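Local coordinates for protein nitrate reductase (Ulva prolifera, PDB 5YLY) that supplies the FAD-binding cytochrome b5 reductase module of nitrate reductase, the enzyme that probably uses NADH to reduce nitrate to nitrite in the first step of nitrate assimilation, at residues K32-L38 with G133-K139; Y147-G151 with N187-T192; M181-L185 with H219-I225; I243-C248 with N277-M281; T259-C264 with T288-F292. All coordinates share one frame; numbering follows the deposited sequence.

Interaction 1: residues K32-L38 with G133-K139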
# COMPACT_ATOMS: atom_id res chain seq x y z
N LYS A 32 3.28 -22.38 -2.57
CA LYS A 32 3.45 -22.86 -1.21
C LYS A 32 3.11 -21.86 -0.11
O LYS A 32 3.27 -20.65 -0.28
CB LYS A 32 4.90 -23.33 -0.99
CG LYS A 32 5.29 -24.58 -1.77
CD LYS A 32 6.65 -25.10 -1.37
CE LYS A 32 6.89 -26.46 -1.99
NZ LYS A 32 8.13 -27.08 -1.48
N GLN A 33 2.66 -22.41 1.03
CA GLN A 33 2.42 -21.66 2.27
C GLN A 33 3.75 -21.78 2.98
O GLN A 33 4.22 -22.90 3.24
CB GLN A 33 1.30 -22.30 3.12
CG GLN A 33 -0.10 -22.22 2.50
CD GLN A 33 -0.67 -20.81 2.43
OE1 GLN A 33 -0.15 -19.86 3.02
NE2 GLN A 33 -1.77 -20.66 1.72
N LYS A 34 4.42 -20.65 3.21
CA LYS A 34 5.74 -20.69 3.84
C LYS A 34 5.71 -20.04 5.19
O LYS A 34 5.20 -18.94 5.33
CB LYS A 34 6.81 -20.09 2.92
CG LYS A 34 7.02 -21.05 1.71
CD LYS A 34 8.27 -20.82 0.94
CE LYS A 34 9.55 -21.29 1.59
NZ LYS A 34 10.73 -20.88 0.79
N ALA A 35 6.18 -20.76 6.21
CA ALA A 35 6.16 -20.26 7.58
C ALA A 35 7.14 -19.08 7.76
O ALA A 35 8.22 -19.09 7.20
CB ALA A 35 6.50 -21.39 8.53
N ALA A 36 6.73 -18.07 8.53
CA ALA A 36 7.60 -16.93 8.84
C ALA A 36 7.43 -16.68 10.33
O ALA A 36 6.30 -16.61 10.82
CB ALA A 36 7.15 -15.70 8.05
N GLU A 37 8.54 -16.54 11.04
CA GLU A 37 8.53 -16.35 12.48
C GLU A 37 8.59 -14.89 12.87
O GLU A 37 9.41 -14.15 12.33
CB GLU A 37 9.71 -17.12 13.09
CG GLU A 37 9.64 -17.21 14.60
CD GLU A 37 10.85 -17.92 15.18
OE1 GLU A 37 10.87 -19.17 15.15
OE2 GLU A 37 11.80 -17.23 15.60
N LEU A 38 7.76 -14.49 13.83
CA LEU A 38 7.77 -13.11 14.30
C LEU A 38 9.06 -12.85 15.09
O LEU A 38 9.32 -13.53 16.08
CB LEU A 38 6.53 -12.85 15.16
CG LEU A 38 6.32 -11.37 15.61
CD1 LEU A 38 6.25 -10.41 14.39
CD2 LEU A 38 5.05 -11.24 16.49
N GLY A 133 8.27 -15.04 18.28
CA GLY A 133 8.50 -16.48 18.24
C GLY A 133 7.33 -17.23 17.62
O GLY A 133 7.49 -18.39 17.21
N ASP A 134 6.13 -16.60 17.56
CA ASP A 134 4.95 -17.22 16.93
C ASP A 134 5.13 -17.13 15.42
O ASP A 134 5.91 -16.30 14.93
CB ASP A 134 3.65 -16.47 17.33
CG ASP A 134 3.24 -16.63 18.78
OD1 ASP A 134 3.89 -17.44 19.49
OD2 ASP A 134 2.28 -15.92 19.21
N THR A 135 4.41 -17.97 14.67
CA THR A 135 4.55 -17.97 13.21
C THR A 135 3.25 -17.69 12.48
O THR A 135 2.16 -17.84 13.04
CB THR A 135 5.09 -19.35 12.75
OG1 THR A 135 4.12 -20.35 13.08
CG2 THR A 135 6.45 -19.69 13.36
N VAL A 136 3.38 -17.31 11.20
CA VAL A 136 2.27 -17.14 10.27
C VAL A 136 2.68 -17.86 9.00
O VAL A 136 3.86 -18.19 8.83
CB VAL A 136 1.90 -15.67 9.95
CG1 VAL A 136 1.45 -14.91 11.20
CG2 VAL A 136 3.04 -14.94 9.20
N GLU A 137 1.74 -18.09 8.09
CA GLU A 137 2.07 -18.69 6.81
C GLU A 137 1.94 -17.65 5.76
O GLU A 137 1.03 -16.83 5.81
CB GLU A 137 1.20 -19.92 6.51
CG GLU A 137 1.68 -21.12 7.30
CD GLU A 137 0.96 -22.41 6.98
OE1 GLU A 137 -0.20 -22.35 6.50
OE2 GLU A 137 1.54 -23.49 7.23
N VAL A 138 2.88 -17.65 4.80
CA VAL A 138 2.93 -16.63 3.76
C VAL A 138 2.87 -17.23 2.37
O VAL A 138 3.69 -18.09 2.04
CB VAL A 138 4.21 -15.74 3.93
CG1 VAL A 138 4.17 -14.56 2.97
CG2 VAL A 138 4.34 -15.25 5.37
N LYS A 139 1.95 -16.73 1.53
CA LYS A 139 1.85 -17.17 0.14
C LYS A 139 1.95 -15.98 -0.81
O LYS A 139 1.22 -14.99 -0.67
CB LYS A 139 0.55 -17.99 -0.11
CG LYS A 139 0.43 -18.47 -1.57
CD LYS A 139 -0.69 -19.49 -1.80
CE LYS A 139 -0.22 -20.90 -1.53
NZ LYS A 139 -1.20 -21.91 -2.01
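The side-chain amide of Gln33 lies with one face along the aliphatic chain of Lys139, whose CE comes 3.6 Å from Gln33 NE2, while Glu137 CB approaches obliquely from the other side, 3.7 Å from Gln33 OE1. The carboxylate of Glu137 is itself a flat group seated over Gln33: one of its faces rests on Gln33 CB, which stands 3.7 Å from Glu137 OE1. Its plane and that of the amide differ by only 16°. The bend of Gln33 at its second torsion (chi2 -68°) folds the amide across to Lys139, and the two chains cross at about a right angle. Lys75 and Arg73 of strand 69-75 form salt bridges with OE1 of Glu137.

Beneath these groups the backbones pair as antiparallel strands. Lys34 with Val138 and Ala36 with Val136 are hydrogen-bonded pairs, each closed by two N-H...O bonds, and Leu38 N continues the pattern to Asp134 O at 2.8 Å in an almost straight bond (178°). One face carries Ala36, Val136 and Val138, with Ala36 CB 3.9 Å from Val138 CG2, and also Lys34, whose ammonium is salt-bridged to Glu56; Phe53 of strand 48-54 packs on Ala36 and Val136. The opposite face carries Ala35, Glu37, Thr135 and Glu137.

The pairing joins two central strands of the six-stranded antiparallel barrel that forms the flavin-binding lobe in this reductase family. Its chemistry is two-sided: the buried part of one face is apolar, whereas on the other the negative charge of Glu137 is probably balanced by the two cationic side chains of the next strand.

Interaction 2: residues Y147-G151 with N187-T192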
# COMPACT_ATOMS: atom_id res chain seq x y z
N TYR A 147 5.81 -3.46 -11.78
CA TYR A 147 6.65 -2.34 -12.22
C TYR A 147 8.03 -3.01 -12.22
O TYR A 147 8.66 -3.13 -11.16
CB TYR A 147 6.56 -1.18 -11.20
CG TYR A 147 7.37 0.03 -11.62
CD1 TYR A 147 6.89 0.92 -12.57
CD2 TYR A 147 8.63 0.27 -11.07
CE1 TYR A 147 7.63 2.03 -12.97
CE2 TYR A 147 9.38 1.38 -11.46
CZ TYR A 147 8.89 2.25 -12.42
OH TYR A 147 9.59 3.37 -12.76
N ASP A 148 8.43 -3.53 -13.38
CA ASP A 148 9.58 -4.43 -13.53
C ASP A 148 10.95 -3.80 -13.79
O ASP A 148 11.97 -4.51 -13.66
CB ASP A 148 9.30 -5.46 -14.63
CG ASP A 148 9.09 -4.90 -16.03
OD1 ASP A 148 8.50 -3.80 -16.15
OD2 ASP A 148 9.49 -5.57 -17.01
N ARG A 149 10.98 -2.54 -14.21
CA ARG A 149 12.24 -1.83 -14.45
C ARG A 149 11.92 -0.35 -14.53
O ARG A 149 10.76 -0.01 -14.79
CB ARG A 149 12.98 -2.34 -15.71
CG ARG A 149 12.18 -2.31 -16.99
CD ARG A 149 13.01 -2.84 -18.16
NE ARG A 149 12.20 -3.00 -19.37
CZ ARG A 149 11.98 -2.04 -20.26
NH1 ARG A 149 12.53 -0.84 -20.09
NH2 ARG A 149 11.23 -2.27 -21.33
N PRO A 150 12.94 0.54 -14.34
CA PRO A 150 12.65 1.98 -14.37
C PRO A 150 11.84 2.39 -15.58
O PRO A 150 12.23 2.08 -16.70
CB PRO A 150 14.04 2.61 -14.33
CG PRO A 150 14.86 1.63 -13.55
CD PRO A 150 14.36 0.29 -13.99
N GLY A 151 10.71 3.04 -15.34
CA GLY A 151 9.84 3.56 -16.39
C GLY A 151 9.13 2.52 -17.23
O GLY A 151 8.84 2.78 -18.39
N ASN A 187 15.65 4.47 -6.63
CA ASN A 187 16.43 3.95 -7.74
C ASN A 187 17.21 5.11 -8.35
O ASN A 187 16.60 6.12 -8.68
CB ASN A 187 15.51 3.25 -8.75
CG ASN A 187 16.29 2.53 -9.82
OD1 ASN A 187 17.13 3.10 -10.52
ND2 ASN A 187 16.03 1.26 -10.00
N PRO A 188 18.55 5.03 -8.44
CA PRO A 188 19.34 6.18 -8.95
C PRO A 188 19.22 6.42 -10.45
O PRO A 188 19.81 7.40 -10.93
CB PRO A 188 20.78 5.81 -8.56
CG PRO A 188 20.80 4.36 -8.55
CD PRO A 188 19.44 3.91 -8.06
N SER A 189 18.53 5.50 -11.19
CA SER A 189 18.36 5.57 -12.65
C SER A 189 16.89 5.73 -13.12
O SER A 189 16.62 5.69 -14.32
CB SER A 189 18.95 4.33 -13.33
OG SER A 189 20.32 4.15 -13.02
N ASP A 190 15.97 5.91 -12.21
CA ASP A 190 14.55 6.04 -12.56
C ASP A 190 14.12 7.52 -12.41
O ASP A 190 14.30 8.10 -11.34
CB ASP A 190 13.74 5.15 -11.60
CG ASP A 190 12.31 4.82 -11.99
OD1 ASP A 190 11.72 5.58 -12.77
OD2 ASP A 190 11.77 3.83 -11.48
N LEU A 191 13.55 8.12 -13.47
CA LEU A 191 13.09 9.52 -13.46
C LEU A 191 11.56 9.65 -13.48
O LEU A 191 11.04 10.75 -13.66
CB LEU A 191 13.73 10.35 -14.59
CG LEU A 191 15.27 10.53 -14.53
CD1 LEU A 191 15.77 11.23 -15.78
CD2 LEU A 191 15.69 11.29 -13.27
N THR A 192 10.85 8.54 -13.25
CA THR A 192 9.38 8.53 -13.22
C THR A 192 8.89 9.49 -12.12
O THR A 192 9.49 9.55 -11.04
CB THR A 192 8.86 7.08 -12.98
OG1 THR A 192 9.44 6.25 -13.98
CG2 THR A 192 7.32 6.99 -13.06
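Asp190 meets Pro150 with CB and CG and Tyr147 with OD2. Its CB lies 3.7 Å from Pro150 CB, and CG, set opposite the backbone N (chi1 -164°), stays over the same proline carbon. From there the carboxylate divides its work. OD2 accepts a hydrogen bond from Tyr147 OH at 2.6 Å on its syn lone pair, in the plane of the ring; carboxylate and ring are nearly coplanar, 6° apart. OD1 turns back to its own loop, taking Thr192 OG1 at 2.7 Å on the syn side and Thr192 N at 3.1 Å on the anti side, 30° out of the carboxylate plane. The tyrosine hydroxyl, having given its proton to Asp190, accepts from Gly151 N at 2.8 Å in a nearly straight bond. With an alanine at Asp190, the phenol would probably lose its acceptor and the Thr192 hydroxyl and backbone N the oxygen they share. Beside these bonds, Pro150 CG packs 3.8 Å from Asn187 ND2, and Asn187 OD1 accepts from Ser189 N. Asn187 and Asp190 each form an Asx turn that shapes the loop after helix 174-185, and the turn at Asp190 presents the carboxylate that ties this loop to the bend between the first two strands of the small antiparallel sheet 145-161.

Interaction 3: residues M181-L185 with H219-I225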
# COMPACT_ATOMS: atom_id res chain seq x y z
N MET A 181 6.30 3.72 -4.67
CA MET A 181 6.99 5.01 -4.47
C MET A 181 8.45 4.77 -4.09
O MET A 181 9.33 5.37 -4.68
CB MET A 181 6.31 5.81 -3.33
CG MET A 181 4.92 6.28 -3.69
SD MET A 181 4.12 6.99 -2.21
CE MET A 181 5.02 8.56 -2.15
N LYS A 182 8.70 3.88 -3.14
CA LYS A 182 10.09 3.61 -2.76
C LYS A 182 10.91 2.98 -3.90
O LYS A 182 12.07 3.36 -4.11
CB LYS A 182 10.14 2.71 -1.54
CG LYS A 182 9.73 3.46 -0.27
CD LYS A 182 9.56 2.46 0.86
CE LYS A 182 10.88 1.96 1.38
NZ LYS A 182 10.66 0.87 2.37
N ALA A 183 10.31 2.05 -4.64
CA ALA A 183 11.01 1.37 -5.75
C ALA A 183 11.45 2.39 -6.81
O ALA A 183 12.55 2.27 -7.37
CB ALA A 183 10.11 0.33 -6.38
N ILE A 184 10.63 3.42 -7.03
CA ILE A 184 10.91 4.47 -8.02
C ILE A 184 11.90 5.51 -7.48
O ILE A 184 12.84 5.89 -8.17
CB ILE A 184 9.57 5.15 -8.46
CG1 ILE A 184 8.72 4.16 -9.30
CG2 ILE A 184 9.83 6.44 -9.26
CD1 ILE A 184 7.30 4.71 -9.59
N LEU A 185 11.63 6.01 -6.29
CA LEU A 185 12.42 7.12 -5.75
C LEU A 185 13.79 6.73 -5.25
O LEU A 185 14.72 7.54 -5.30
CB LEU A 185 11.59 7.86 -4.66
CG LEU A 185 10.26 8.50 -5.14
CD1 LEU A 185 9.45 9.00 -3.99
CD2 LEU A 185 10.50 9.62 -6.17
N HIS A 219 12.62 14.15 -2.35
CA HIS A 219 12.55 14.04 -3.83
C HIS A 219 11.51 15.11 -4.27
O HIS A 219 10.50 14.76 -4.90
CB HIS A 219 12.13 12.62 -4.25
CG HIS A 219 12.96 11.55 -3.63
ND1 HIS A 219 14.09 11.06 -4.26
CD2 HIS A 219 12.79 10.89 -2.47
CE1 HIS A 219 14.57 10.12 -3.47
NE2 HIS A 219 13.84 10.01 -2.36
N PRO A 220 11.75 16.41 -3.97
CA PRO A 220 10.71 17.43 -4.20
C PRO A 220 10.28 17.63 -5.64
O PRO A 220 9.16 18.06 -5.86
CB PRO A 220 11.34 18.71 -3.62
CG PRO A 220 12.81 18.46 -3.70
CD PRO A 220 12.90 17.03 -3.27
N ASP A 221 11.17 17.33 -6.61
CA ASP A 221 10.77 17.55 -8.00
C ASP A 221 10.19 16.30 -8.64
O ASP A 221 9.83 16.36 -9.81
CB ASP A 221 11.95 18.08 -8.82
CG ASP A 221 12.40 19.47 -8.47
OD1 ASP A 221 11.71 20.14 -7.68
OD2 ASP A 221 13.41 19.92 -9.02
N ARG A 222 10.14 15.17 -7.90
CA ARG A 222 9.67 13.90 -8.46
C ARG A 222 8.35 13.41 -7.85
O ARG A 222 7.70 12.57 -8.43
CB ARG A 222 10.76 12.80 -8.37
CG ARG A 222 11.81 12.98 -9.48
CD ARG A 222 12.13 11.68 -10.20
NE ARG A 222 13.15 10.94 -9.44
CZ ARG A 222 13.06 9.65 -9.19
NH1 ARG A 222 12.06 8.95 -9.71
NH2 ARG A 222 13.99 9.05 -8.46
N VAL A 223 7.96 13.96 -6.71
CA VAL A 223 6.72 13.50 -6.06
C VAL A 223 6.01 14.64 -5.35
O VAL A 223 6.67 15.58 -4.85
CB VAL A 223 7.03 12.29 -5.10
CG1 VAL A 223 7.93 12.69 -3.93
CG2 VAL A 223 5.74 11.62 -4.60
N LYS A 224 4.68 14.58 -5.34
CA LYS A 224 3.81 15.45 -4.53
C LYS A 224 2.81 14.55 -3.84
O LYS A 224 2.36 13.55 -4.42
CB LYS A 224 3.09 16.51 -5.35
CG LYS A 224 4.03 17.60 -5.85
CD LYS A 224 3.24 18.75 -6.50
CE LYS A 224 4.17 19.71 -7.21
NZ LYS A 224 5.12 20.36 -6.27
N ILE A 225 2.47 14.91 -2.59
CA ILE A 225 1.50 14.14 -1.83
C ILE A 225 0.40 15.08 -1.34
O ILE A 225 0.71 16.16 -0.82
CB ILE A 225 2.17 13.35 -0.68
CG1 ILE A 225 3.25 12.34 -1.20
CG2 ILE A 225 1.12 12.61 0.18
CD1 ILE A 225 4.23 11.95 -0.23
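Leu185 and His219 make the contact over an aromatic face: Leu185 CB stands 3.8 Å from the centroid of the imidazole and only 6° off its normal, a CH-pi arrangement. Leu185 O lies above the plane on the same side, 3.2 Å from His219 CE1. Without the imidazole, as with a serine here, Leu185 CB would probably lose the ring face it packs on and a gap is likely at the helix end. Purely apolar packing comes next. Leu185 CD1 meets Val223 CG1 at 4.0 Å, and the methyl CE of Met181, turned by the bend at its last torsion (chi3 75°), touches Val223 CG2 and Ile225 CD1 alike.

The polar part belongs to Arg222. Leu185 CD2 lies over the centre of one guanidinium face, 3.9 Å above the plane, while Ile184 O sits at the edge and accepts a weak bond from Arg222 NH2 at 3.4 Å. The stronger partner of Arg222 lies outside the two segments: NH1 bonds to Thr192 O. On the backbone, His219 O accepts from both Arg222 N and Val223 N, closing the turn into strand 223-229. A positive group set beside carbonyls of a helix C-terminus would be expected to interact favourably with the helix dipole.

Interaction 4: residues I243-C248 with N277-M281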
# COMPACT_ATOMS: atom_id res chain seq x y z
N ILE A 243 -13.09 12.31 -2.23
CA ILE A 243 -12.35 12.61 -3.45
C ILE A 243 -13.40 13.03 -4.53
O ILE A 243 -14.41 12.36 -4.70
CB ILE A 243 -11.52 11.38 -3.87
CG1 ILE A 243 -10.42 11.06 -2.81
CG2 ILE A 243 -10.90 11.58 -5.25
CD1 ILE A 243 -9.74 9.73 -2.94
N ASP A 244 -13.18 14.20 -5.16
CA ASP A 244 -14.04 14.71 -6.23
C ASP A 244 -13.16 15.16 -7.40
O ASP A 244 -11.93 15.06 -7.31
CB ASP A 244 -15.00 15.82 -5.73
CG ASP A 244 -14.39 17.14 -5.23
OD1 ASP A 244 -13.15 17.28 -5.28
OD2 ASP A 244 -15.16 18.02 -4.81
N LEU A 245 -13.77 15.60 -8.51
CA LEU A 245 -13.01 16.02 -9.70
C LEU A 245 -12.00 17.12 -9.39
O LEU A 245 -10.86 17.02 -9.84
CB LEU A 245 -13.95 16.44 -10.86
CG LEU A 245 -13.25 16.81 -12.18
CD1 LEU A 245 -12.45 15.64 -12.75
CD2 LEU A 245 -14.25 17.33 -13.20
N ASP A 246 -12.43 18.17 -8.65
CA ASP A 246 -11.57 19.30 -8.26
C ASP A 246 -10.34 18.82 -7.49
O ASP A 246 -9.23 19.25 -7.79
CB ASP A 246 -12.35 20.31 -7.40
CG ASP A 246 -12.14 21.75 -7.82
OD1 ASP A 246 -10.98 22.23 -7.75
OD2 ASP A 246 -13.12 22.39 -8.26
N MET A 247 -10.54 17.91 -6.53
CA MET A 247 -9.43 17.37 -5.75
C MET A 247 -8.47 16.57 -6.63
O MET A 247 -7.25 16.70 -6.48
CB MET A 247 -9.94 16.52 -4.60
CG MET A 247 -8.87 16.25 -3.55
SD MET A 247 -9.52 15.14 -2.28
CE MET A 247 -10.92 16.10 -1.67
N CYS A 248 -9.02 15.74 -7.56
CA CYS A 248 -8.19 14.95 -8.48
C CYS A 248 -7.41 15.88 -9.42
O CYS A 248 -6.25 15.60 -9.69
CB CYS A 248 -9.05 13.96 -9.27
SG CYS A 248 -9.74 12.62 -8.28
N ASN A 277 -14.03 10.22 -11.76
CA ASN A 277 -13.21 11.43 -11.84
C ASN A 277 -11.94 11.23 -12.67
O ASN A 277 -11.59 12.12 -13.45
CB ASN A 277 -12.93 11.97 -10.43
CG ASN A 277 -14.21 12.52 -9.82
OD1 ASN A 277 -14.93 13.30 -10.45
ND2 ASN A 277 -14.59 12.05 -8.64
N LEU A 278 -11.28 10.05 -12.57
CA LEU A 278 -10.11 9.76 -13.42
C LEU A 278 -10.57 9.64 -14.88
O LEU A 278 -9.88 10.12 -15.79
CB LEU A 278 -9.41 8.47 -12.98
CG LEU A 278 -8.72 8.49 -11.63
CD1 LEU A 278 -8.37 7.09 -11.18
CD2 LEU A 278 -7.44 9.34 -11.65
N GLU A 279 -11.75 9.03 -15.11
CA GLU A 279 -12.32 8.88 -16.45
C GLU A 279 -12.52 10.27 -17.09
O GLU A 279 -12.23 10.45 -18.28
CB GLU A 279 -13.64 8.10 -16.40
CG GLU A 279 -13.86 7.18 -17.60
CD GLU A 279 -13.33 5.76 -17.47
OE1 GLU A 279 -13.62 4.94 -18.37
OE2 GLU A 279 -12.63 5.46 -16.47
N LYS A 280 -12.94 11.26 -16.27
CA LYS A 280 -13.11 12.65 -16.71
C LYS A 280 -11.76 13.30 -17.01
O LYS A 280 -11.70 14.19 -17.87
CB LYS A 280 -13.89 13.45 -15.67
CG LYS A 280 -15.39 13.17 -15.71
CD LYS A 280 -16.10 13.84 -14.56
CE LYS A 280 -17.60 13.68 -14.66
NZ LYS A 280 -18.27 14.21 -13.44
N MET A 281 -10.67 12.83 -16.34
CA MET A 281 -9.31 13.35 -16.56
C MET A 281 -8.57 12.66 -17.72
O MET A 281 -7.38 12.93 -17.94
CB MET A 281 -8.49 13.31 -15.27
CG MET A 281 -8.94 14.35 -14.28
SD MET A 281 -8.08 14.14 -12.70
CE MET A 281 -6.51 14.91 -13.07
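The start of helix 245-251 is set against the last turn of helix 267-280, and Leu245 and Cys248 of the first meet Asn277 and Lys280 of the second and Met281 just beyond it. Asp244 is the N-cap of the earlier helix: its OD1 accepts from Met247 N at 3.0 Å, nearly along the C-O axis of the carboxylate. Against this capped turn lies the amide of Asn277. OD1 comes 3.3 Å from Leu245 CB; it is also 3.2 Å from Leu245 N, but the angle there is too poor for a hydrogen bond. The amide's firm bond is made within its own helix, from ND2 to Ala273 O.

Apolar atoms hold the rest together. Leu245 CG is turned opposite its backbone N (chi1 -176°), which carries CD1 to Lys280 CB at 3.9 Å and to Met281 CG. Leu245 and the extended Lys280 chain cross at about a right angle. Deeper in, Met281 SD lies 3.6 Å from Cys248 CB, and its methyl CE reaches Cys248 O at 3.5 Å. Cys248 SG rests on Asn277 CB. Helices packed against one another on a parallel sheet are characteristic of the Rossmann-like nucleotide-binding lobe of this family.

Interaction 5: residues T259-C264 with T288-F292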
# COMPACT_ATOMS: atom_id res chain seq x y z
N THR A 259 1.25 8.22 -18.90
CA THR A 259 0.68 8.48 -17.56
C THR A 259 -0.34 7.42 -17.24
O THR A 259 -1.25 7.16 -18.05
CB THR A 259 0.05 9.90 -17.44
OG1 THR A 259 0.99 10.88 -17.86
CG2 THR A 259 -0.39 10.24 -16.00
N ILE A 260 -0.19 6.80 -16.07
CA ILE A 260 -1.14 5.81 -15.57
C ILE A 260 -1.60 6.25 -14.19
O ILE A 260 -0.97 7.12 -13.57
CB ILE A 260 -0.60 4.34 -15.57
CG1 ILE A 260 0.61 4.17 -14.60
CG2 ILE A 260 -0.30 3.86 -17.01
CD1 ILE A 260 1.01 2.70 -14.33
N SER A 261 -2.69 5.65 -13.71
CA SER A 261 -3.19 5.87 -12.36
C SER A 261 -3.35 4.50 -11.74
O SER A 261 -3.82 3.58 -12.42
CB SER A 261 -4.53 6.61 -12.35
OG SER A 261 -4.43 7.89 -12.95
N VAL A 262 -2.87 4.34 -10.49
CA VAL A 262 -2.99 3.08 -9.76
C VAL A 262 -3.79 3.34 -8.50
O VAL A 262 -3.69 4.42 -7.93
CB VAL A 262 -1.65 2.32 -9.53
CG1 VAL A 262 -1.06 1.85 -10.85
CG2 VAL A 262 -0.65 3.17 -8.74
N LEU A 263 -4.63 2.40 -8.10
CA LEU A 263 -5.58 2.62 -7.02
C LEU A 263 -5.63 1.48 -6.05
O LEU A 263 -5.59 0.33 -6.46
CB LEU A 263 -7.00 2.76 -7.63
CG LEU A 263 -7.29 3.95 -8.55
CD1 LEU A 263 -6.91 3.65 -9.99
CD2 LEU A 263 -8.78 4.19 -8.61
N CYS A 264 -5.80 1.82 -4.77
CA CYS A 264 -6.00 0.82 -3.73
C CYS A 264 -6.75 1.43 -2.58
O CYS A 264 -6.30 2.41 -1.98
CB CYS A 264 -4.70 0.16 -3.29
SG CYS A 264 -4.97 -1.29 -2.24
N THR A 288 -5.55 2.30 -18.30
CA THR A 288 -4.66 3.36 -17.77
C THR A 288 -4.97 3.69 -16.30
O THR A 288 -4.25 4.47 -15.69
CB THR A 288 -4.62 4.60 -18.65
OG1 THR A 288 -5.92 5.16 -18.77
CG2 THR A 288 -4.00 4.34 -20.02
N SER A 289 -6.04 3.10 -15.75
CA SER A 289 -6.46 3.19 -14.35
C SER A 289 -6.47 1.74 -13.87
O SER A 289 -7.35 0.97 -14.27
CB SER A 289 -7.86 3.80 -14.24
OG SER A 289 -7.86 5.22 -14.22
N ILE A 290 -5.46 1.36 -13.06
CA ILE A 290 -5.26 -0.01 -12.62
C ILE A 290 -5.47 -0.13 -11.12
O ILE A 290 -4.89 0.63 -10.35
CB ILE A 290 -3.84 -0.49 -13.08
CG1 ILE A 290 -3.71 -0.49 -14.62
CG2 ILE A 290 -3.43 -1.86 -12.48
CD1 ILE A 290 -2.27 -0.28 -15.17
N GLU A 291 -6.27 -1.14 -10.69
CA GLU A 291 -6.48 -1.35 -9.27
C GLU A 291 -5.55 -2.42 -8.75
O GLU A 291 -5.32 -3.42 -9.44
CB GLU A 291 -7.91 -1.82 -8.99
CG GLU A 291 -8.97 -0.76 -9.19
CD GLU A 291 -10.37 -1.23 -8.87
OE1 GLU A 291 -10.55 -2.31 -8.27
OE2 GLU A 291 -11.30 -0.48 -9.22
N PHE A 292 -5.06 -2.26 -7.52
CA PHE A 292 -4.29 -3.29 -6.85
C PHE A 292 -5.30 -4.26 -6.21
O PHE A 292 -6.43 -3.82 -5.88
CB PHE A 292 -3.39 -2.70 -5.78
CG PHE A 292 -2.13 -2.04 -6.29
CD1 PHE A 292 -1.07 -2.80 -6.74
CD2 PHE A 292 -1.97 -0.66 -6.21
CE1 PHE A 292 0.11 -2.19 -7.15
CE2 PHE A 292 -0.79 -0.06 -6.62
CZ PHE A 292 0.25 -0.83 -7.09
OXT PHE A 292 -4.98 -5.45 -6.05
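Phe292 turns its CG beside the backbone N (chi1 -78°), and the ring thereby swings back along its neighbour strand to Val262, where CE2 lies 3.9 Å from Val262 CB. The ring meets Val262 and Cys264 obliquely. Cys264 places its sulfur opposite the backbone N (chi1 -169°). Its CB lies 4.0 Å from Phe292 CB.

Between these side chains the strands run parallel and exchange four backbone bonds. Ser261 N gives to Thr288 O, Ile290 N to Ser261 O, Leu263 N to Ile290 O, and Phe292 N to Leu263 O at 2.8 Å in a bond of 169°. The two strands are joined through helix 267-280, a beta-alpha-beta crossover, and strand 289-291 is the edge of the parallel sheet in the nucleotide-binding lobe.

Residues alternate across the sheet. Val262 and Ile290 lie on one face, with Val262 CG1 4.3 Å from Ile290 CB, whereas Ser261, Leu263, Ser289 and Glu291 occupy the other, which helix 267-280 covers. There Leu263 CD1 packs 3.7 Å from Ile290 O. Glu291 sends its carboxylate to His275 of that helix, while Met177 of helix 174-185 lies on Val262, Cys264 and the Phe292 ring.

How the interactions relate
The five contacts are spread over a two-lobed flavoprotein. Interaction 1 stands alone in the flavin-binding barrel, its centre 30 Å or more from each of the others, with the Val136 side chain about 12 Å from the FAD. Interactions 2 and 3 share a border: Arg222 NH1 reaches Thr192 O at 3.0 Å, and Ile184 CG1 packs against Tyr147 CE2 at 3.6 Å. Interactions 4 and 5 are likewise joined, through Leu278, whose CD2 and CD1 touch Ser261 OG and Ser289 OG. Interactions 3 and 5 reach the same parallel sheet. In interaction 5 the Cys264 side chain is about 5 Å from the FAD; interaction 4 lies away from it.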